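Local atomic coordinates of methionine-binding lipoprotein metQ (Bacillus subtilis subsp. subtilis, PDB entry 4GOT), a protein that probably binds methionine as the solute-binding lipoprotein of the MetNPQ ABC transporter and passes it to the membrane permease for import. Residues A[85-90]-A[178-183]; A[187-192]-A[241-246]. All coordinates share one frame; numbering follows the deposited sequence.

Contact 1 of 2, residues A[85-90]-A[178-183]. With MSE (selenomethionine), chain B.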
loop_
_atom_site.group_PDB
_atom_site.type_symbol
_atom_site.label_atom_id
_atom_site.label_comp_id
_atom_site.label_asym_id
_atom_site.label_seq_id
_atom_site.Cartn_x
_atom_site.Cartn_y
_atom_site.Cartn_z
ATOM N N HIS A 85 -0.815 -1.839 -9.733
ATOM C CA HIS A 85 -0.211 -0.526 -9.515
ATOM C C HIS A 85 0.753 -0.533 -8.304
ATOM O O HIS A 85 0.625 -1.313 -7.355
ATOM C CB HIS A 85 -1.292 0.579 -9.363
ATOM C CG HIS A 85 -1.855 0.731 -7.982
ATOM N ND1 HIS A 85 -3.145 0.353 -7.651
ATOM C CD2 HIS A 85 -1.336 1.287 -6.862
ATOM C CE1 HIS A 85 -3.370 0.622 -6.383
ATOM N NE2 HIS A 85 -2.293 1.195 -5.882
ATOM N N LEU A 86 1.686 0.401 -8.360
ATOM C CA LEU A 86 2.651 0.701 -7.306
ATOM C C LEU A 86 2.372 2.114 -6.685
ATOM O O LEU A 86 2.016 3.096 -7.392
ATOM C CB LEU A 86 4.088 0.627 -7.929
ATOM C CG LEU A 86 5.306 0.833 -6.988
ATOM C CD1 LEU A 86 5.307 -0.169 -5.832
ATOM C CD2 LEU A 86 6.649 0.820 -7.744
ATOM N N GLU A 87 2.560 2.218 -5.368
ATOM C CA GLU A 87 2.499 3.502 -4.648
ATOM C C GLU A 87 3.840 3.748 -3.926
ATOM O O GLU A 87 4.012 3.327 -2.799
ATOM C CB GLU A 87 1.385 3.464 -3.588
ATOM C CG GLU A 87 -0.015 3.402 -4.131
ATOM C CD GLU A 87 -1.052 3.113 -3.045
ATOM O OE1 GLU A 87 -0.857 3.464 -1.856
ATOM O OE2 GLU A 87 -2.075 2.502 -3.404
ATOM N N PRO A 88 4.818 4.399 -4.583
ATOM C CA PRO A 88 6.042 4.712 -3.827
ATOM C C PRO A 88 5.762 5.468 -2.493
ATOM O O PRO A 88 5.082 6.512 -2.467
ATOM C CB PRO A 88 6.847 5.539 -4.821
ATOM C CG PRO A 88 6.429 4.993 -6.139
ATOM C CD PRO A 88 4.951 4.751 -6.002
ATOM N N PHE A 89 6.240 4.846 -1.400
ATOM C CA PHE A 89 6.103 5.296 -0.023
ATOM C C PHE A 89 6.708 6.701 0.180
ATOM O O PHE A 89 7.734 7.077 -0.445
ATOM C CB PHE A 89 6.876 4.299 0.862
ATOM C CG PHE A 89 6.252 3.988 2.200
ATOM C CD1 PHE A 89 5.016 4.455 2.584
ATOM C CD2 PHE A 89 6.908 3.110 3.036
ATOM C CE1 PHE A 89 4.465 4.125 3.806
ATOM C CE2 PHE A 89 6.342 2.746 4.260
ATOM C CZ PHE A 89 5.110 3.263 4.649
ATOM N N GLY A 90 6.060 7.463 1.048
ATOM C CA GLY A 90 6.500 8.810 1.395
ATOM C C GLY A 90 6.798 9.030 2.884
ATOM O O GLY A 90 6.144 8.420 3.799
ATOM N N ASN A 178 1.448 6.020 3.830
ATOM C CA ASN A 178 1.182 5.237 2.619
ATOM C C ASN A 178 0.448 6.156 1.644
ATOM O O ASN A 178 -0.429 6.900 2.078
ATOM C CB ASN A 178 0.259 4.047 2.929
ATOM C CG ASN A 178 0.902 2.992 3.834
ATOM O OD1 ASN A 178 1.594 2.093 3.358
ATOM N ND2 ASN A 178 0.687 3.107 5.126
ATOM N N VAL A 179 0.750 6.067 0.348
ATOM C CA VAL A 179 0.102 6.947 -0.646
ATOM C C VAL A 179 -1.452 6.940 -0.539
ATOM O O VAL A 179 -2.077 7.985 -0.629
ATOM C CB VAL A 179 0.529 6.613 -2.097
ATOM C CG1 VAL A 179 -0.285 7.463 -3.095
ATOM C CG2 VAL A 179 2.049 6.752 -2.308
ATOM N N ASN A 180 -2.083 5.788 -0.366
ATOM C CA ASN A 180 -3.568 5.762 -0.275
ATOM C C ASN A 180 -4.161 6.653 0.839
ATOM O O ASN A 180 -5.126 7.405 0.625
ATOM C CB ASN A 180 -4.126 4.335 -0.158
ATOM C CG ASN A 180 -3.928 3.697 1.210
ATOM O OD1 ASN A 180 -2.814 3.218 1.537
ATOM N ND2 ASN A 180 -5.028 3.580 1.984
ATOM N N TYR A 181 -3.539 6.604 2.017
ATOM C CA TYR A 181 -3.961 7.435 3.145
ATOM C C TYR A 181 -3.467 8.850 3.030
ATOM O O TYR A 181 -4.185 9.768 3.438
ATOM C CB TYR A 181 -3.534 6.789 4.446
ATOM C CG TYR A 181 -4.351 5.586 4.765
ATOM C CD1 TYR A 181 -5.757 5.651 4.717
ATOM C CD2 TYR A 181 -3.747 4.377 5.167
ATOM C CE1 TYR A 181 -6.528 4.539 5.018
ATOM C CE2 TYR A 181 -4.520 3.275 5.493
ATOM C CZ TYR A 181 -5.902 3.358 5.421
ATOM O OH TYR A 181 -6.693 2.264 5.727
ATOM N N ALA A 182 -2.304 9.062 2.367
ATOM C CA ALA A 182 -1.874 10.428 2.060
ATOM C C ALA A 182 -2.871 11.125 1.167
ATOM O O ALA A 182 -3.269 12.239 1.443
ATOM C CB ALA A 182 -0.489 10.425 1.400
ATOM N N ILE A 183 -3.253 10.494 0.050
ATOM C CA ILE A 183 -4.250 11.067 -0.882
ATOM C C ILE A 183 -5.646 11.191 -0.224
ATOM O O ILE A 183 -6.316 12.183 -0.459
ATOM C CB ILE A 183 -4.357 10.300 -2.231
ATOM C CG1 ILE A 183 -3.020 10.368 -2.997
ATOM C CG2 ILE A 183 -5.402 10.933 -3.167
ATOM C CD1 ILE A 183 -3.022 9.469 -4.199
HETATM N N MSE B 300 -1.693 0.944 -0.695
HETATM C CA MSE B 300 -0.654 0.722 0.353
HETATM C C MSE B 300 0.804 0.922 -0.182
HETATM O O MSE B 300 1.095 0.350 -1.197
HETATM O OXT MSE B 300 1.717 1.586 0.370
HETATM C CB MSE B 300 -0.791 -0.717 0.877
HETATM C CG MSE B 300 -0.034 -1.028 2.130
HETATM SE SE MSE B 300 -0.092 -2.948 2.610
HETATM C CE MSE B 300 -2.042 -2.987 3.381
HETATM O O HOH W 1 2.597 3.938 -0.152
#
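Glu87 lies against the first turn of helix 179-184, and its side chain can be followed from Val179 to the bound selenomethionine. CB rests on the Val179 side chain, 3.6 Å from Val179 CB; CG stays over the same residue. With CG anti to the carbonyl carbon (chi1 -68°) and the chain extended beyond it, the carboxylate is delivered to the helix start and the ligand amine. There OE1 accepts a bond of 2.9 Å from the selenomethionine N and a weak, bent one (132°) from Asn180 N. The bond from His85 NE2 to OE2 is less certain, OE2 being crowded in the model. Asn180 OD1 lies 3.4 Å from the ligand N, a weak bond, and is also hydrogen-bonded to Tyr43 OH. On the carboxylate side of the same head group a water bridges the two segments: it donates to Glu87 O and to OXT of the selenomethionine, and accepts from Val179 N at 2.9 Å. The edge of the Phe89 ring meets Asn178 N in plane, while Val179 CG2 packs against Pro88 O. Replacing Glu87 by an alanine would probably leave the ligand amine and Asn180 N without this acceptor and open a gap beside Val179. A buried carboxylate facing the amine is consistent with recognition of the amino-acid head group, its amine probably charged, and the nearby N-H would probably stabilise the negative charge.

Contact 2 of 2, residues A[187-192]-A[241-246]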
loop_
_atom_site.group_PDB
_atom_site.type_symbol
_atom_site.label_atom_id
_atom_site.label_comp_id
_atom_site.label_asym_id
_atom_site.label_seq_id
_atom_site.Cartn_x
_atom_site.Cartn_y
_atom_site.Cartn_z
ATOM N N LEU A 187 -3.422 15.115 0.719
ATOM C CA LEU A 187 -2.021 15.424 0.450
ATOM C C LEU A 187 -1.674 15.017 -0.989
ATOM O O LEU A 187 -2.238 14.110 -1.549
ATOM C CB LEU A 187 -1.099 14.702 1.452
ATOM C CG LEU A 187 -1.193 15.151 2.919
ATOM C CD1 LEU A 187 -0.422 14.181 3.833
ATOM C CD2 LEU A 187 -0.705 16.598 3.044
ATOM N N ASN A 188 -0.714 15.692 -1.569
ATOM C CA ASN A 188 -0.221 15.324 -2.879
ATOM C C ASN A 188 1.211 14.780 -2.684
ATOM O O ASN A 188 2.142 15.550 -2.464
ATOM C CB ASN A 188 -0.270 16.577 -3.771
ATOM C CG ASN A 188 0.224 16.325 -5.185
ATOM O OD1 ASN A 188 0.280 17.253 -5.994
ATOM N ND2 ASN A 188 0.579 15.086 -5.494
ATOM N N PRO A 189 1.389 13.455 -2.717
ATOM C CA PRO A 189 2.685 12.912 -2.322
ATOM C C PRO A 189 3.925 13.481 -3.078
ATOM O O PRO A 189 4.932 13.801 -2.448
ATOM C CB PRO A 189 2.515 11.416 -2.561
ATOM C CG PRO A 189 1.053 11.183 -2.347
ATOM C CD PRO A 189 0.389 12.396 -2.900
ATOM N N LYS A 190 3.840 13.686 -4.381
ATOM C CA LYS A 190 5.005 14.182 -5.126
ATOM C C LYS A 190 5.376 15.659 -4.859
ATOM O O LYS A 190 6.506 16.067 -5.135
ATOM C CB LYS A 190 4.807 13.972 -6.642
ATOM C CG LYS A 190 4.688 12.521 -7.083
ATOM C CD LYS A 190 5.946 11.696 -6.797
ATOM C CE LYS A 190 7.065 11.961 -7.801
ATOM N NZ LYS A 190 8.379 11.493 -7.270
ATOM N N LYS A 191 4.444 16.451 -4.343
ATOM C CA LYS A 191 4.685 17.859 -4.006
ATOM C C LYS A 191 4.961 18.065 -2.515
ATOM O O LYS A 191 5.644 18.993 -2.142
ATOM C CB LYS A 191 3.481 18.754 -4.396
ATOM C CG LYS A 191 3.136 18.887 -5.888
ATOM C CD LYS A 191 2.105 20.010 -6.171
ATOM C CE LYS A 191 0.891 20.033 -5.204
ATOM N NZ LYS A 191 -0.264 20.926 -5.576
ATOM N N ASP A 192 4.374 17.236 -1.658
ATOM C CA ASP A 192 4.431 17.435 -0.221
ATOM C C ASP A 192 5.400 16.534 0.540
ATOM O O ASP A 192 5.865 16.939 1.576
ATOM C CB ASP A 192 3.062 17.223 0.408
ATOM C CG ASP A 192 1.972 18.053 -0.241
ATOM O OD1 ASP A 192 2.233 19.126 -0.838
ATOM O OD2 ASP A 192 0.828 17.605 -0.152
ATOM N N ASP A 241 -0.957 12.079 -10.602
ATOM C CA ASP A 241 0.242 12.927 -10.758
ATOM C C ASP A 241 1.533 12.218 -10.363
ATOM O O ASP A 241 2.390 12.788 -9.679
ATOM C CB ASP A 241 0.108 14.230 -9.930
ATOM C CG ASP A 241 -1.006 15.151 -10.432
ATOM O OD1 ASP A 241 -1.510 14.983 -11.573
ATOM O OD2 ASP A 241 -1.377 16.051 -9.663
ATOM N N GLY A 242 1.668 10.970 -10.773
ATOM C CA GLY A 242 2.907 10.228 -10.524
ATOM C C GLY A 242 3.008 9.627 -9.132
ATOM O O GLY A 242 3.954 8.897 -8.862
ATOM N N ALA A 243 2.039 9.909 -8.251
ATOM C CA ALA A 243 2.012 9.285 -6.897
ATOM C C ALA A 243 1.659 7.787 -6.979
ATOM O O ALA A 243 1.971 6.982 -6.074
ATOM C CB ALA A 243 1.030 10.038 -5.988
ATOM N N VAL A 244 0.941 7.428 -8.046
ATOM C CA VAL A 244 0.479 6.061 -8.283
ATOM C C VAL A 244 0.879 5.726 -9.702
ATOM O O VAL A 244 0.549 6.476 -10.604
ATOM C CB VAL A 244 -1.068 5.946 -8.166
ATOM C CG1 VAL A 244 -1.565 4.508 -8.323
ATOM C CG2 VAL A 244 -1.533 6.517 -6.850
ATOM N N LEU A 245 1.486 4.567 -9.884
ATOM C CA LEU A 245 2.033 4.128 -11.138
ATOM C C LEU A 245 1.446 2.752 -11.524
ATOM O O LEU A 245 1.509 1.813 -10.714
ATOM C CB LEU A 245 3.557 4.001 -10.958
ATOM C CG LEU A 245 4.223 5.253 -10.352
ATOM C CD1 LEU A 245 5.674 4.926 -9.998
ATOM C CD2 LEU A 245 4.110 6.446 -11.335
ATOM N N PRO A 246 0.895 2.618 -12.754
ATOM C CA PRO A 246 0.444 1.276 -13.211
ATOM C C PRO A 246 1.646 0.329 -13.346
ATOM O O PRO A 246 2.731 0.818 -13.543
ATOM C CB PRO A 246 -0.220 1.554 -14.566
ATOM C CG PRO A 246 0.197 2.936 -14.975
ATOM C CD PRO A 246 0.788 3.645 -13.804
#
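Asp241 begins the meeting with the short helix 189-192 through its backbone: its carbonyl O lies 3.5 Å from Lys190 CG. Its carboxylate stands near the Asn188 amide, with Asp241 OD2 and Asn188 OD1 4.2 Å apart, a proximity and not a bond. At Gly242 the backbone runs alongside the methylenes of Lys190. The Lys190 CG, anti to its own carbonyl carbon (chi1 -63°), touches Gly242 C at 3.9 Å, and CD passes near Gly242 O; it is thus the aliphatic part of this lysine that makes its contact. Ala243 follows with the apolar centre of the interface. Its methyl points at the Pro189 ring and meets CB, CG and CD together, CG being nearest at 3.8 Å from Ala243 CB. Val179 of helix 179-184 touches both Ala243 and Pro189 and extends this apolar patch inward. From Val244 the chain moves off, and Leu245 enters the sheet beside Leu86. On the facing segment, Asn188 precedes the helix, and its O accepts from both Lys191 N and Asp192 N. Asp192 OD2 closes the turn by accepting from Asn188 N (2.8 Å), met from above the carboxylate plane. The short helix 189-192, which begins at Pro189, thus packs by van der Waals contact on the loop leading into edge strand 245-246 of the six-stranded sheet in this NlpA-family binding protein.

Overall arrangement
Contact 1 and contact 2 are neighbours, their centres 7 Å apart. Contact 1 sets the end of strand 78-86 and the loop after it against helix 179-184; contact 2 sets the loop before strand 245-246 against helix 189-192. Two probable hydrogen bonds tie them directly: Leu86 N to Leu245 O at 2.8 Å, which pairs the two strands, and Leu187 N to Ala182 O at 3.0 Å, which ties helix 179-184 to the loop leading into helix 189-192. Contact 1 holds Glu87, Asn178 and Asn180 of the ligand pocket, completed by residues such as Arg119 and Asn206. Contact 2 lies farther from the ligand, the Pro189 side chain about 10 Å from the selenomethionine.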